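Local coordinates for 35 kDa hemin binding protein (Porphyromonas gingivalis, PDB 5Y1A) that is named for hemin binding, combines a thioredoxin domain with a beta-sandwich region, and is probably a virulence-linked cargo of the type IX secretion system, at residues 150-154 with 271-277; 184-188 with 240-246. The contacts are given in a common frame with arbitrary orientation. Where two conformers were deposited one is given. Residues are numbered along the deposited sequence.

Contact 1: residues 150-154 with 271-277; sequences KLTKG and LDKAEPT
A short parallel edge pairing can be reinforced by long side chains, as in 150-154 with 271-277. Extended 150-153 lies beside a type I turn, Leu-271 to Ala-274, and the short, weakly bonded edge strand 275-276. Lys-153 pairs with Pro-276 (CA-CA 4.8 Å): its N donates to Glu-275 O at 2.8 Å, and its O accepts from Thr-277 N at 3.0 Å. Lys-153 leaves the backbone with chi1 p, then fully trans, so NZ reaches Asp-272 O in the turn at 2.8 Å. Lys-150, chi t, p, t, t, meets trans-extended Glu-275 in a salt bridge (NZ to OE1, 2.5 Å), and water 1 joins NZ, Leu-151 O and Glu-275 N. Thr-152 OG1 (chi1 p) hydrogen-bonds Thr-277 OG1 at 2.8 Å and also Thr-162 OG1 of strand 161-169. Leu-151 points toward 271-277, its CB 3.7 Å from Ala-274 CB and its CD1 4.1 Å from Leu-271 CB. Charge and water thus supplement a sparse backbone ladder, and Leu-151, Leu-271 and Ala-274 add apolar packing.

Contact 2: residues 184-188 with 240-246; sequences VLKNN and FEIKDTD
This contact is an antiparallel strand pairing that frays into a polar network, at the end of the central pair, 179-186 and 245-252, of a four-stranded antiparallel sheet. Leu-185 and Asp-246 form the hydrogen-bonded pair (CA-CA 5.1 Å), with Leu-185 N to Asp-246 O and Asp-246 N to Leu-185 O both 2.9 Å. Lys-186 and Thr-245 follow as the non-hydrogen-bonded pair (CA-CA 4.6 Å), and Asn-187 N to Asp-244 O, 2.8 Å, extends the ladder past the strand ends. Both Asp-244 (phi/psi 58/50) and Asn-188 (43/51) adopt left-handed helical backbone angles where the pairing stops; their side chains share a weak hydrogen bond, Asn-188 ND2 to Asp-244 OD2, 3.2 Å. Lys-186, chi t, p, t, p, curls so that NZ donates to Lys-243 O and Asn-187 O, each at 2.8 Å, its CD lying 3.5 Å from Thr-245 CG2 and 4.1 Å from Phe-240 CD1. Phe-240 (chi1 p) offers a ring edge, CZ, to Val-184 CG1 at 3.8 Å; strand 207-220 also touches this ring through Leu-209 and Met-210. Asn-187 ND2 donates to Asp-246 OD2 at 3.0 Å, while Asn-187 OD1 accepts from His-206 N. An ammonium group hydrogen-bonded to a carbonyl of each segment therefore ties the loop 240-244 to the strand end, the lysine's aliphatic part covering hydrophobic neighbours.

Overall arrangement
Along the chain the order is 150-154, 184-188, 240-246 and 271-277, so the pairing of contact 2 is made by residues lying between the two partners of contact 1. Their centres are about 12 Å apart, yet they belong to different sheets: contact 1 to the mixed sheet with strands 145-153 and 275-276, contact 2 to the antiparallel sheet with 179-186 and 245-252. The two meet where Leu-271 N and Thr-245 O (2.9 Å), and Asp-272 OD1 and Thr-245 N (3.1 Å), probably hydrogen-bond. The chain leaves strand 263-270 of one sheet and turns at once onto the edge of the other, consistent with the two sheets forming the layers of the beta-sandwich domain.

Contact 1: residues 150-154 with 271-277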
ATOM      1  N   LYS A 150      -3.862   3.419  11.814  1.00 13.02           N
ATOM      2  CA  LYS A 150      -3.410   2.405  12.758  1.00 12.50           C
ATOM      3  C   LYS A 150      -3.454   1.074  12.025  1.00 11.32           C
ATOM      4  O   LYS A 150      -4.528   0.596  11.629  1.00 11.36           O
ATOM      5  CB  LYS A 150      -4.254   2.396  14.044  1.00 13.28           C
ATOM      6  CG  LYS A 150      -3.961   1.214  14.990  1.00 16.76           C
ATOM      7  CD  LYS A 150      -2.497   1.139  15.425  1.00 19.68           C
ATOM      8  CE  LYS A 150      -2.243  -0.211  16.148  1.00 21.53           C
ATOM      9  NZ  LYS A 150      -0.930  -0.279  16.850  1.00 24.66           N
ATOM     10  N   LEU A 151      -2.282   0.488  11.849  1.00 10.28           N
ATOM     11  CA  LEU A 151      -2.165  -0.774  11.131  1.00  9.97           C
ATOM     12  C   LEU A 151      -1.880  -1.911  12.092  1.00 10.57           C
ATOM     13  O   LEU A 151      -1.227  -1.701  13.118  1.00 10.82           O
ATOM     14  CB  LEU A 151      -1.000  -0.703  10.129  1.00 11.03           C
ATOM     15  CG  LEU A 151      -0.996   0.476   9.150  1.00 10.01           C
ATOM     16  CD1 LEU A 151       0.212   0.347   8.207  1.00 11.86           C
ATOM     17  CD2 LEU A 151      -2.333   0.547   8.350  1.00 11.98           C
ATOM     18  N   THR A 152      -2.312  -3.117  11.717  1.00 10.07           N
ATOM     19  CA  THR A 152      -1.782  -4.340  12.364  1.00 11.22           C
ATOM     20  C   THR A 152      -1.383  -5.311  11.269  1.00 10.94           C
ATOM     21  O   THR A 152      -2.013  -5.360  10.205  1.00 11.60           O
ATOM     22  CB  THR A 152      -2.750  -5.012  13.384  1.00 11.64           C
ATOM     23  OG1 THR A 152      -3.843  -5.643  12.696  1.00 12.32           O
ATOM     24  CG2 THR A 152      -3.285  -4.015  14.421  1.00 13.08           C
ATOM     25  N   LYS A 153      -0.328  -6.083  11.499  1.00 11.30           N
ATOM     26  CA  LYS A 153       0.095  -7.051  10.493  1.00 12.35           C
ATOM     27  C   LYS A 153      -0.276  -8.482  10.830  1.00 12.79           C
ATOM     28  O   LYS A 153      -0.266  -8.865  11.996  1.00 13.05           O
ATOM     29  CB  LYS A 153       1.585  -6.952  10.207  1.00 12.66           C
ATOM     30  CG  LYS A 153       2.467  -7.193  11.398  1.00 12.90           C
ATOM     31  CD  LYS A 153       3.920  -7.079  10.976  1.00 17.46           C
ATOM     32  CE  LYS A 153       4.825  -7.431  12.159  1.00 20.28           C
ATOM     33  NZ  LYS A 153       6.283  -7.267  11.809  1.00 24.03           N
ATOM     34  N   GLY A 154      -0.609  -9.246   9.794  1.00 13.49           N
ATOM     35  CA  GLY A 154      -0.931 -10.665   9.942  1.00 14.68           C
ATOM     36  C   GLY A 154       0.354 -11.394  10.228  1.00 14.90           C
ATOM     37  O   GLY A 154       1.414 -10.877   9.920  1.00 15.33           O
ATOM     38  N   LEU A 271       3.708  -0.927   7.146  1.00 11.16           N
ATOM     39  CA  LEU A 271       2.966  -2.150   7.446  1.00 11.82           C
ATOM     40  C   LEU A 271       3.890  -3.213   8.058  1.00 13.01           C
ATOM     41  O   LEU A 271       3.526  -3.872   9.048  1.00 13.29           O
ATOM     42  CB  LEU A 271       2.222  -2.660   6.198  1.00 12.23           C
ATOM     43  CG  LEU A 271       1.405  -3.964   6.362  1.00 11.48           C
ATOM     44  CD1 LEU A 271       0.329  -3.816   7.486  1.00  9.82           C
ATOM     45  CD2 LEU A 271       0.823  -4.370   5.011  1.00 11.29           C
ATOM     46  N   ASP A 272       5.083  -3.392   7.493  1.00 13.66           N
ATOM     47  CA  ASP A 272       5.994  -4.397   8.058  1.00 14.45           C
ATOM     48  C   ASP A 272       6.474  -4.059   9.480  1.00 14.41           C
ATOM     49  O   ASP A 272       6.816  -4.966  10.253  1.00 14.57           O
ATOM     50  CB  ASP A 272       7.148  -4.726   7.108  1.00 15.59           C
ATOM     51  CG  ASP A 272       7.979  -3.540   6.782  1.00 18.46           C
ATOM     52  OD1 ASP A 272       7.466  -2.587   6.152  1.00 19.65           O
ATOM     53  OD2 ASP A 272       9.175  -3.559   7.126  1.00 25.90           O
ATOM     54  N   LYS A 273       6.469  -2.783   9.829  0.50 13.85           N
ATOM     55  CA  LYS A 273       6.840  -2.384  11.178  0.50 14.42           C
ATOM     56  C   LYS A 273       5.637  -2.323  12.119  0.50 13.88           C
ATOM     57  O   LYS A 273       5.811  -2.147  13.316  0.50 13.74           O
ATOM     58  CB  LYS A 273       7.621  -1.074  11.134  0.50 14.55           C
ATOM     59  CG  LYS A 273       8.875  -1.233  10.265  0.50 15.70           C
ATOM     60  CD  LYS A 273       9.484   0.085   9.852  0.50 19.04           C
ATOM     61  CE  LYS A 273      10.706  -0.141   8.962  0.50 20.02           C
ATOM     62  NZ  LYS A 273      10.385  -0.577   7.541  0.50 20.88           N
ATOM     63  N   ALA A 274       4.425  -2.514  11.587  1.00 13.65           N
ATOM     64  CA  ALA A 274       3.198  -2.384  12.395  1.00 13.47           C
ATOM     65  C   ALA A 274       3.143  -3.410  13.522  1.00 14.16           C
ATOM     66  O   ALA A 274       3.828  -4.438  13.463  1.00 13.04           O
ATOM     67  CB  ALA A 274       1.918  -2.539  11.525  1.00 12.27           C
ATOM     68  N   GLU A 275       2.289  -3.125  14.503  0.50 14.28           N
ATOM     69  CA  GLU A 275       1.919  -4.064  15.561  0.50 15.00           C
ATOM     70  C   GLU A 275       1.392  -5.378  14.967  0.50 14.88           C
ATOM     71  O   GLU A 275       0.637  -5.376  13.985  0.50 14.41           O
ATOM     72  CB  GLU A 275       0.851  -3.424  16.447  0.50 14.97           C
ATOM     73  CG  GLU A 275       0.511  -4.178  17.731  0.50 15.42           C
ATOM     74  CD  GLU A 275      -0.697  -3.595  18.463  0.50 16.00           C
ATOM     75  OE1 GLU A 275      -1.056  -2.426  18.207  0.50 16.29           O
ATOM     76  OE2 GLU A 275      -1.284  -4.302  19.313  0.50 17.93           O
ATOM     77  N   PRO A 276       1.811  -6.513  15.537  1.00 15.00           N
ATOM     78  CA  PRO A 276       1.169  -7.773  15.129  1.00 15.22           C
ATOM     79  C   PRO A 276      -0.273  -7.790  15.613  1.00 14.70           C
ATOM     80  O   PRO A 276      -0.552  -7.317  16.722  1.00 13.71           O
ATOM     81  CB  PRO A 276       1.975  -8.838  15.894  1.00 16.76           C
ATOM     82  CG  PRO A 276       3.282  -8.137  16.240  1.00 17.04           C
ATOM     83  CD  PRO A 276       2.895  -6.728  16.519  1.00 16.04           C
ATOM     84  N   THR A 277      -1.196  -8.275  14.782  1.00 13.76           N
ATOM     85  CA  THR A 277      -2.578  -8.527  15.250  1.00 14.10           C
ATOM     86  C   THR A 277      -2.512  -9.354  16.536  1.00 13.90           C
ATOM     87  O   THR A 277      -1.830 -10.379  16.584  1.00 14.80           O
ATOM     88  CB  THR A 277      -3.410  -9.212  14.162  1.00 14.00           C
ATOM     89  OG1 THR A 277      -3.431  -8.363  13.007  1.00 15.30           O
ATOM     90  CG2 THR A 277      -4.876  -9.471  14.626  1.00 15.40           C
TER
HETATM   91  O   HOH W   1       0.961  -0.617  14.536  1.00 17.39           O
HETATM   92  O   HOH W   2       6.537  -4.930  14.240  1.00 34.87           O

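Contact 2: residues 184-188 with 240-246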
ATOM      1  N   VAL A 184      -1.729  -0.220  -0.756  1.00  9.60           N
ATOM      2  CA  VAL A 184      -0.574  -0.938  -0.211  1.00  9.16           C
ATOM      3  C   VAL A 184       0.593  -0.723  -1.195  1.00  9.84           C
ATOM      4  O   VAL A 184       0.476  -1.033  -2.385  1.00  9.29           O
ATOM      5  CB  VAL A 184      -0.845  -2.441  -0.010  1.00  9.11           C
ATOM      6  CG1 VAL A 184       0.388  -3.081   0.700  1.00  8.63           C
ATOM      7  CG2 VAL A 184      -2.127  -2.652   0.857  1.00 10.34           C
ATOM      8  N   LEU A 185       1.698  -0.190  -0.674  1.00  9.04           N
ATOM      9  CA  LEU A 185       2.870   0.231  -1.450  1.00  9.17           C
ATOM     10  C   LEU A 185       4.014  -0.705  -1.123  1.00  9.56           C
ATOM     11  O   LEU A 185       4.225  -1.004   0.035  1.00 10.53           O
ATOM     12  CB  LEU A 185       3.263   1.684  -1.094  1.00  9.79           C
ATOM     13  CG  LEU A 185       2.134   2.701  -1.332  1.00  9.90           C
ATOM     14  CD1 LEU A 185       2.556   4.094  -0.833  1.00 11.62           C
ATOM     15  CD2 LEU A 185       1.774   2.740  -2.817  1.00 10.00           C
ATOM     16  N   LYS A 186       4.729  -1.167  -2.143  0.50  9.83           N
ATOM     17  CA  LYS A 186       5.850  -2.106  -1.966  0.50  9.83           C
ATOM     18  C   LYS A 186       7.160  -1.403  -2.315  0.50  9.95           C
ATOM     19  O   LYS A 186       7.292  -0.843  -3.413  0.50 10.05           O
ATOM     20  CB  LYS A 186       5.654  -3.333  -2.856  0.50 10.58           C
ATOM     21  CG  LYS A 186       6.723  -4.432  -2.689  0.50 11.12           C
ATOM     22  CD  LYS A 186       6.612  -5.108  -1.323  0.50 11.52           C
ATOM     23  CE  LYS A 186       7.724  -6.137  -1.076  0.50 13.25           C
ATOM     24  NZ  LYS A 186       9.010  -5.507  -0.683  0.50 14.81           N
ATOM     25  N   ASN A 187       8.109  -1.430  -1.372  1.00  9.69           N
ATOM     26  CA  ASN A 187       9.456  -0.847  -1.561  1.00  9.70           C
ATOM     27  C   ASN A 187      10.474  -1.930  -1.801  1.00 10.40           C
ATOM     28  O   ASN A 187      10.181  -3.116  -1.550  1.00 10.40           O
ATOM     29  CB  ASN A 187       9.854  -0.007  -0.359  1.00 11.03           C
ATOM     30  CG  ASN A 187       8.850   1.092  -0.082  1.00 12.71           C
ATOM     31  OD1 ASN A 187       8.434   1.813  -1.004  1.00 11.14           O
ATOM     32  ND2 ASN A 187       8.441   1.224   1.182  1.00 12.62           N
ATOM     33  N   ASN A 188      11.672  -1.530  -2.250  1.00  9.58           N
ATOM     34  CA  ASN A 188      12.742  -2.485  -2.581  1.00 10.64           C
ATOM     35  C   ASN A 188      12.239  -3.692  -3.346  1.00 11.22           C
ATOM     36  O   ASN A 188      12.518  -4.864  -2.996  1.00 12.48           O
ATOM     37  CB  ASN A 188      13.472  -2.922  -1.308  1.00 10.86           C
ATOM     38  CG  ASN A 188      14.178  -1.784  -0.636  1.00 12.68           C
ATOM     39  OD1 ASN A 188      14.733  -0.913  -1.299  1.00 13.46           O
ATOM     40  ND2 ASN A 188      14.161  -1.779   0.698  1.00 15.59           N
ATOM     41  N   PHE A 240       2.442 -10.900  -2.466  1.00 14.98           N
ATOM     42  CA  PHE A 240       3.758 -10.337  -2.312  1.00 13.79           C
ATOM     43  C   PHE A 240       4.097 -10.349  -0.846  1.00 14.51           C
ATOM     44  O   PHE A 240       3.199 -10.471   0.019  1.00 14.52           O
ATOM     45  CB  PHE A 240       3.847  -8.904  -2.890  1.00 13.65           C
ATOM     46  CG  PHE A 240       2.805  -7.949  -2.357  1.00 12.55           C
ATOM     47  CD1 PHE A 240       3.082  -7.097  -1.299  1.00 13.90           C
ATOM     48  CD2 PHE A 240       1.548  -7.875  -2.963  1.00 13.21           C
ATOM     49  CE1 PHE A 240       2.107  -6.185  -0.835  1.00 13.82           C
ATOM     50  CE2 PHE A 240       0.588  -6.963  -2.522  1.00 12.43           C
ATOM     51  CZ  PHE A 240       0.854  -6.139  -1.457  1.00 11.06           C
ATOM     52  N   GLU A 241       5.387 -10.207  -0.563  1.00 14.75           N
ATOM     53  CA  GLU A 241       5.873 -10.306   0.805  1.00 16.75           C
ATOM     54  C   GLU A 241       5.601  -9.040   1.569  1.00 15.44           C
ATOM     55  O   GLU A 241       5.619  -7.958   0.988  1.00 14.38           O
ATOM     56  CB  GLU A 241       7.372 -10.599   0.812  1.00 16.53           C
ATOM     57  CG  GLU A 241       7.726 -11.974   0.207  1.00 20.47           C
ATOM     58  CD  GLU A 241       9.169 -12.381   0.465  1.00 23.16           C
ATOM     59  OE1 GLU A 241       9.368 -13.521   0.963  1.00 29.71           O
ATOM     60  OE2 GLU A 241      10.092 -11.573   0.181  1.00 30.37           O
ATOM     61  N   ILE A 242       5.402  -9.158   2.884  1.00 13.84           N
ATOM     62  CA  ILE A 242       5.125  -7.974   3.714  1.00 14.34           C
ATOM     63  C   ILE A 242       6.352  -7.062   3.939  1.00 13.53           C
ATOM     64  O   ILE A 242       6.204  -5.870   4.204  1.00 13.39           O
ATOM     65  CB  ILE A 242       4.516  -8.371   5.084  1.00 14.41           C
ATOM     66  CG1 ILE A 242       3.943  -7.143   5.790  1.00 15.08           C
ATOM     67  CG2 ILE A 242       5.551  -9.127   5.970  1.00 14.64           C
ATOM     68  CD1 ILE A 242       2.904  -7.478   6.865  1.00 17.66           C
ATOM     69  N   LYS A 243       7.552  -7.631   3.865  0.50 13.48           N
ATOM     70  CA  LYS A 243       8.764  -6.857   4.105  0.50 13.19           C
ATOM     71  C   LYS A 243       8.774  -5.618   3.194  0.50 12.73           C
ATOM     72  O   LYS A 243       8.446  -5.704   2.005  0.50 12.09           O
ATOM     73  CB  LYS A 243       9.995  -7.736   3.872  0.50 13.18           C
ATOM     74  CG  LYS A 243      11.354  -7.080   4.106  0.50 14.90           C
ATOM     75  CD  LYS A 243      12.449  -8.054   3.676  0.50 17.73           C
ATOM     76  CE  LYS A 243      13.724  -7.346   3.263  0.50 20.54           C
ATOM     77  NZ  LYS A 243      14.610  -8.284   2.487  0.50 21.29           N
ATOM     78  N   ASP A 244       9.117  -4.484   3.796  1.00 12.27           N
ATOM     79  CA  ASP A 244       9.234  -3.164   3.124  1.00 12.20           C
ATOM     80  C   ASP A 244       7.935  -2.715   2.442  1.00 12.41           C
ATOM     81  O   ASP A 244       7.951  -2.370   1.260  1.00 13.15           O
ATOM     82  CB  ASP A 244      10.357  -3.202   2.066  1.00 12.85           C
ATOM     83  CG  ASP A 244      11.711  -3.449   2.663  1.00 17.05           C
ATOM     84  OD1 ASP A 244      11.966  -2.909   3.752  1.00 21.89           O
ATOM     85  OD2 ASP A 244      12.507  -4.180   2.040  1.00 18.06           O
ATOM     86  N   THR A 245       6.821  -2.762   3.168  1.00 10.99           N
ATOM     87  CA  THR A 245       5.528  -2.295   2.663  1.00 10.67           C
ATOM     88  C   THR A 245       5.015  -1.147   3.519  1.00 10.38           C
ATOM     89  O   THR A 245       5.246  -1.110   4.733  1.00 10.41           O
ATOM     90  CB  THR A 245       4.447  -3.418   2.633  1.00 10.24           C
ATOM     91  OG1 THR A 245       4.350  -4.048   3.918  1.00 10.87           O
ATOM     92  CG2 THR A 245       4.782  -4.453   1.580  1.00 10.42           C
ATOM     93  N   ASP A 246       4.316  -0.212   2.866  1.00 10.90           N
ATOM     94  CA  ASP A 246       3.634   0.905   3.524  1.00 10.17           C
ATOM     95  C   ASP A 246       2.136   0.845   3.184  1.00 10.08           C
ATOM     96  O   ASP A 246       1.768   0.271   2.158  1.00  9.47           O
ATOM     97  CB  ASP A 246       4.177   2.246   3.004  1.00 10.62           C
ATOM     98  CG  ASP A 246       5.642   2.477   3.382  1.00 12.82           C
ATOM     99  OD1 ASP A 246       6.005   2.184   4.541  1.00 12.17           O
ATOM    100  OD2 ASP A 246       6.422   2.935   2.522  1.00 13.50           O
TER
HETATM  101  O   HOH W   3      10.221  -8.558  -0.748  1.00 37.53           O
HETATM  102  O   HOH W   4       5.988   3.900  -0.070  1.00 15.71           O